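PDB 4HWD: BAG family molecular chaperone regulator 2 from Arabidopsis thaliana, which probably acts as a co-chaperone in programmed cell death and stress responses, its BAG domain binding the ATPase domain of HSP70/HSC70 chaperones. Local coordinates for residues S13-D27 with Q71-L85. Residues are numbered along the deposited sequence; the frame is centred on the assembly and turned at random.
Sequences SFQVERLAGQLSAFD and QEERLHKYVEALDLL
Val16, Ala20 and Leu23 pack on Gln71, Leu75, Tyr78, Leu82 and Leu85 in a parallel helix-helix contact, first helix against third, in the three-helix bundle of the BAG domain. The axes of segments 13-27 and 71-85 cross at 25° and come within 10.9 Å. Contact recurs about one helical turn apart, from Ser13 beside Gln71 to Asp27 beside Leu85. Val16 is a knob in a hole formed by Gln71, Arg74, Leu75 and Tyr78. Its CG1 points anti to the backbone N (chi1 170°) and reaches the edge of the Tyr78 ring, 3.9 Å from Tyr78 CE2. The other branch, CG2, meets both methyls of Leu75. Ala20 CB lies obliquely against the phenol end of Tyr78, 3.4 Å from Tyr78 CZ. Ala20 CA lies over one face of the ring, toward its rim, and Arg74 O over the other, also toward the rim. Leu23 divides its methyls: CD2 rests against Tyr78, whereas CD1 is 3.6 Å from Leu85 CD1 and also touches Leu82. Farther on, Leu85 CD2 sits 3.6 Å from Asp27 OD1, a van der Waals contact of a methyl with the carboxylate oxygen of the exposed Asp27. The polar link is at the other end. One water donates to Ser13 O and, at 2.8 Å, to Gln71 OE1. Gln71 bends at chi2 (64°), which turns its amide toward Ser13. The hydroxyl of Ser13 is bonded instead to the backbone oxygen of Ile9 in its own helix. An alanine in place of Gln71 would probably cost the bridging water its anchor on this helix and open one wall of the hole round Val16. Helix 38-57 completes the bundle; Gln15 touches its Gln51, and Glu72 its Leu52 and Leu55, while Asp83 reaches Met45 farther along.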
# COMPACT_ATOMS: atom_id res chain seq x y z
N SER A 13 -7.62 -4.28 -2.09
CA SER A 13 -6.79 -5.28 -1.44
C SER A 13 -5.94 -5.98 -2.48
O SER A 13 -4.78 -6.28 -2.25
CB SER A 13 -7.67 -6.31 -0.72
OG SER A 13 -8.38 -5.68 0.33
N PHE A 14 -6.55 -6.24 -3.63
CA PHE A 14 -5.88 -6.88 -4.75
C PHE A 14 -4.74 -6.00 -5.26
O PHE A 14 -3.64 -6.49 -5.53
CB PHE A 14 -6.90 -7.11 -5.85
CG PHE A 14 -6.32 -7.58 -7.15
CD1 PHE A 14 -6.13 -8.94 -7.40
CD2 PHE A 14 -6.00 -6.66 -8.16
CE1 PHE A 14 -5.66 -9.38 -8.64
CE2 PHE A 14 -5.52 -7.09 -9.40
CZ PHE A 14 -5.35 -8.46 -9.63
N GLN A 15 -4.99 -4.70 -5.41
CA GLN A 15 -3.97 -3.78 -5.91
C GLN A 15 -2.89 -3.55 -4.84
O GLN A 15 -1.71 -3.45 -5.15
CB GLN A 15 -4.59 -2.44 -6.33
CG GLN A 15 -3.66 -1.55 -7.16
CD GLN A 15 -2.98 -2.32 -8.29
OE1 GLN A 15 -3.59 -3.18 -8.93
NE2 GLN A 15 -1.71 -2.00 -8.55
N VAL A 16 -3.31 -3.49 -3.58
CA VAL A 16 -2.39 -3.30 -2.48
C VAL A 16 -1.36 -4.43 -2.38
O VAL A 16 -0.18 -4.16 -2.11
CB VAL A 16 -3.16 -3.19 -1.14
CG1 VAL A 16 -2.20 -3.23 0.04
CG2 VAL A 16 -3.95 -1.91 -1.13
N GLU A 17 -1.77 -5.68 -2.60
CA GLU A 17 -0.79 -6.77 -2.52
C GLU A 17 0.14 -6.77 -3.72
O GLU A 17 1.26 -7.29 -3.65
CB GLU A 17 -1.47 -8.13 -2.35
CG GLU A 17 -2.45 -8.55 -3.41
CD GLU A 17 -3.15 -9.85 -3.04
OE1 GLU A 17 -3.56 -9.98 -1.86
OE2 GLU A 17 -3.30 -10.74 -3.91
N ARG A 18 -0.32 -6.18 -4.82
CA ARG A 18 0.53 -6.09 -6.00
C ARG A 18 1.56 -5.00 -5.68
O ARG A 18 2.71 -5.09 -6.07
CB ARG A 18 -0.30 -5.71 -7.23
CG ARG A 18 -1.40 -6.71 -7.56
CD ARG A 18 -2.15 -6.31 -8.83
NE ARG A 18 -1.26 -6.28 -9.98
CZ ARG A 18 -0.64 -7.35 -10.47
NH1 ARG A 18 -0.81 -8.54 -9.90
NH2 ARG A 18 0.18 -7.24 -11.51
N LEU A 19 1.14 -3.97 -4.95
CA LEU A 19 2.03 -2.89 -4.56
C LEU A 19 3.08 -3.39 -3.56
O LEU A 19 4.24 -2.98 -3.61
CB LEU A 19 1.23 -1.73 -3.95
CG LEU A 19 0.45 -0.89 -4.97
CD1 LEU A 19 -0.65 -0.09 -4.29
CD2 LEU A 19 1.43 0.03 -5.71
N ALA A 20 2.66 -4.27 -2.66
CA ALA A 20 3.54 -4.86 -1.65
C ALA A 20 4.57 -5.73 -2.33
O ALA A 20 5.67 -5.95 -1.81
CB ALA A 20 2.74 -5.70 -0.66
N GLY A 21 4.21 -6.25 -3.50
CA GLY A 21 5.12 -7.10 -4.24
C GLY A 21 6.24 -6.24 -4.79
O GLY A 21 7.40 -6.65 -4.78
N GLN A 22 5.90 -5.05 -5.28
CA GLN A 22 6.92 -4.16 -5.81
C GLN A 22 7.80 -3.64 -4.67
O GLN A 22 9.01 -3.49 -4.84
CB GLN A 22 6.30 -2.99 -6.56
CG GLN A 22 7.32 -2.11 -7.25
CD GLN A 22 8.21 -2.90 -8.18
OE1 GLN A 22 7.72 -3.59 -9.07
NE2 GLN A 22 9.51 -2.81 -7.98
N LEU A 23 7.20 -3.37 -3.52
CA LEU A 23 7.96 -2.91 -2.35
C LEU A 23 8.93 -3.99 -1.89
O LEU A 23 10.08 -3.71 -1.54
CB LEU A 23 7.02 -2.56 -1.21
CG LEU A 23 7.62 -2.23 0.16
CD1 LEU A 23 8.43 -0.93 0.10
CD2 LEU A 23 6.49 -2.11 1.17
N SER A 24 8.48 -5.24 -1.91
CA SER A 24 9.31 -6.37 -1.50
C SER A 24 10.53 -6.49 -2.42
O SER A 24 11.64 -6.80 -1.97
CB SER A 24 8.49 -7.67 -1.52
OG SER A 24 9.23 -8.77 -1.00
N ALA A 25 10.32 -6.22 -3.71
CA ALA A 25 11.41 -6.27 -4.68
C ALA A 25 12.42 -5.15 -4.37
O ALA A 25 13.63 -5.39 -4.40
CB ALA A 25 10.87 -6.11 -6.09
N PHE A 26 11.92 -3.95 -4.10
CA PHE A 26 12.80 -2.82 -3.78
C PHE A 26 13.52 -3.11 -2.47
O PHE A 26 14.70 -2.82 -2.33
CB PHE A 26 12.01 -1.51 -3.61
CG PHE A 26 11.51 -0.91 -4.90
CD1 PHE A 26 12.12 -1.21 -6.11
CD2 PHE A 26 10.47 0.02 -4.88
CE1 PHE A 26 11.69 -0.60 -7.30
CE2 PHE A 26 10.04 0.63 -6.06
CZ PHE A 26 10.66 0.32 -7.27
N ASP A 27 12.80 -3.68 -1.52
CA ASP A 27 13.38 -4.02 -0.23
C ASP A 27 14.57 -4.97 -0.39
O ASP A 27 15.63 -4.75 0.19
CB ASP A 27 12.33 -4.64 0.70
CG ASP A 27 12.87 -4.94 2.09
OD1 ASP A 27 13.25 -3.99 2.80
OD2 ASP A 27 12.91 -6.13 2.48
N GLN A 71 -6.80 -3.33 6.24
CA GLN A 71 -6.24 -2.97 4.95
C GLN A 71 -5.49 -1.63 4.97
O GLN A 71 -4.40 -1.52 4.42
CB GLN A 71 -7.35 -2.94 3.90
CG GLN A 71 -6.83 -3.05 2.48
CD GLN A 71 -6.14 -4.38 2.22
OE1 GLN A 71 -5.17 -4.44 1.47
NE2 GLN A 71 -6.64 -5.44 2.83
N GLU A 72 -6.07 -0.60 5.59
CA GLU A 72 -5.36 0.67 5.63
C GLU A 72 -4.27 0.57 6.69
O GLU A 72 -3.29 1.31 6.65
CB GLU A 72 -6.32 1.83 5.94
CG GLU A 72 -6.93 1.85 7.31
CD GLU A 72 -7.71 3.13 7.53
OE1 GLU A 72 -8.70 3.34 6.79
OE2 GLU A 72 -7.31 3.92 8.41
N GLU A 73 -4.44 -0.37 7.61
CA GLU A 73 -3.47 -0.63 8.66
C GLU A 73 -2.25 -1.30 8.01
O GLU A 73 -1.09 -1.06 8.41
CB GLU A 73 -4.09 -1.57 9.70
CG GLU A 73 -3.10 -2.26 10.61
CD GLU A 73 -3.76 -2.88 11.83
OE1 GLU A 73 -3.10 -3.66 12.55
OE2 GLU A 73 -4.95 -2.58 12.08
N ARG A 74 -2.52 -2.12 7.00
CA ARG A 74 -1.47 -2.81 6.25
C ARG A 74 -0.75 -1.80 5.38
O ARG A 74 0.47 -1.86 5.22
CB ARG A 74 -2.10 -3.90 5.37
CG ARG A 74 -1.28 -4.26 4.15
CD ARG A 74 -1.69 -5.62 3.62
NE ARG A 74 -1.30 -6.69 4.53
CZ ARG A 74 -1.96 -7.83 4.67
NH1 ARG A 74 -3.05 -8.07 3.94
NH2 ARG A 74 -1.53 -8.75 5.52
N LEU A 75 -1.52 -0.86 4.84
CA LEU A 75 -0.99 0.20 3.99
C LEU A 75 -0.12 1.14 4.81
O LEU A 75 0.87 1.68 4.30
CB LEU A 75 -2.13 1.00 3.36
CG LEU A 75 -2.64 0.47 2.02
CD1 LEU A 75 -3.95 1.14 1.66
CD2 LEU A 75 -1.58 0.71 0.95
N HIS A 76 -0.49 1.36 6.06
CA HIS A 76 0.29 2.23 6.93
C HIS A 76 1.65 1.58 7.13
O HIS A 76 2.68 2.26 7.11
CB HIS A 76 -0.40 2.40 8.28
CG HIS A 76 -1.60 3.30 8.24
ND1 HIS A 76 -2.39 3.53 9.35
CD2 HIS A 76 -2.14 4.02 7.23
CE1 HIS A 76 -3.36 4.37 9.02
NE2 HIS A 76 -3.24 4.67 7.74
N LYS A 77 1.64 0.27 7.31
CA LYS A 77 2.85 -0.50 7.51
C LYS A 77 3.77 -0.41 6.29
O LYS A 77 4.99 -0.37 6.43
CB LYS A 77 2.50 -1.96 7.80
CG LYS A 77 3.69 -2.88 7.95
CD LYS A 77 3.26 -4.32 8.22
CE LYS A 77 4.46 -5.25 8.33
NZ LYS A 77 4.07 -6.65 8.69
N TYR A 78 3.18 -0.38 5.09
CA TYR A 78 3.96 -0.31 3.86
C TYR A 78 4.56 1.06 3.61
O TYR A 78 5.70 1.19 3.16
CB TYR A 78 3.10 -0.70 2.66
CG TYR A 78 2.66 -2.14 2.64
CD1 TYR A 78 3.35 -3.12 3.35
CD2 TYR A 78 1.57 -2.54 1.86
CE1 TYR A 78 2.97 -4.46 3.30
CE2 TYR A 78 1.18 -3.88 1.79
CZ TYR A 78 1.88 -4.84 2.51
OH TYR A 78 1.50 -6.17 2.42
N VAL A 79 3.78 2.10 3.90
CA VAL A 79 4.23 3.47 3.73
C VAL A 79 5.39 3.75 4.67
O VAL A 79 6.38 4.37 4.28
CB VAL A 79 3.09 4.46 4.04
CG1 VAL A 79 3.65 5.87 4.18
CG2 VAL A 79 2.04 4.40 2.94
N GLU A 80 5.28 3.27 5.90
CA GLU A 80 6.32 3.47 6.89
C GLU A 80 7.58 2.66 6.54
O GLU A 80 8.70 3.13 6.78
CB GLU A 80 5.80 3.08 8.28
CG GLU A 80 4.53 3.86 8.65
CD GLU A 80 3.86 3.40 9.94
OE1 GLU A 80 3.82 2.18 10.20
OE2 GLU A 80 3.36 4.27 10.68
N ALA A 81 7.42 1.48 5.96
CA ALA A 81 8.57 0.68 5.55
C ALA A 81 9.27 1.40 4.41
O ALA A 81 10.50 1.48 4.36
CB ALA A 81 8.13 -0.73 5.10
N LEU A 82 8.47 1.92 3.48
CA LEU A 82 9.00 2.64 2.33
C LEU A 82 9.73 3.90 2.78
O LEU A 82 10.72 4.30 2.16
CB LEU A 82 7.86 2.98 1.35
CG LEU A 82 8.21 3.60 -0.01
CD1 LEU A 82 9.39 2.87 -0.66
CD2 LEU A 82 6.99 3.54 -0.91
N ASP A 83 9.26 4.53 3.86
CA ASP A 83 9.94 5.72 4.37
C ASP A 83 11.37 5.35 4.77
O ASP A 83 12.31 6.13 4.58
CB ASP A 83 9.24 6.28 5.62
CG ASP A 83 7.90 6.91 5.31
OD1 ASP A 83 7.75 7.53 4.24
OD2 ASP A 83 6.99 6.80 6.16
N LEU A 84 11.53 4.16 5.34
CA LEU A 84 12.84 3.69 5.75
C LEU A 84 13.69 3.26 4.55
O LEU A 84 14.91 3.36 4.59
CB LEU A 84 12.70 2.55 6.76
CG LEU A 84 12.45 3.03 8.20
CD1 LEU A 84 11.28 4.00 8.23
CD2 LEU A 84 12.18 1.84 9.13
N LEU A 85 13.04 2.78 3.49
CA LEU A 85 13.79 2.40 2.29
C LEU A 85 14.35 3.65 1.62
O LEU A 85 15.46 3.63 1.08
CB LEU A 85 12.91 1.63 1.28
CG LEU A 85 12.58 0.16 1.57
CD1 LEU A 85 12.04 -0.51 0.31
CD2 LEU A 85 13.84 -0.56 2.03
O HOH W 1 -3.79 -6.76 0.64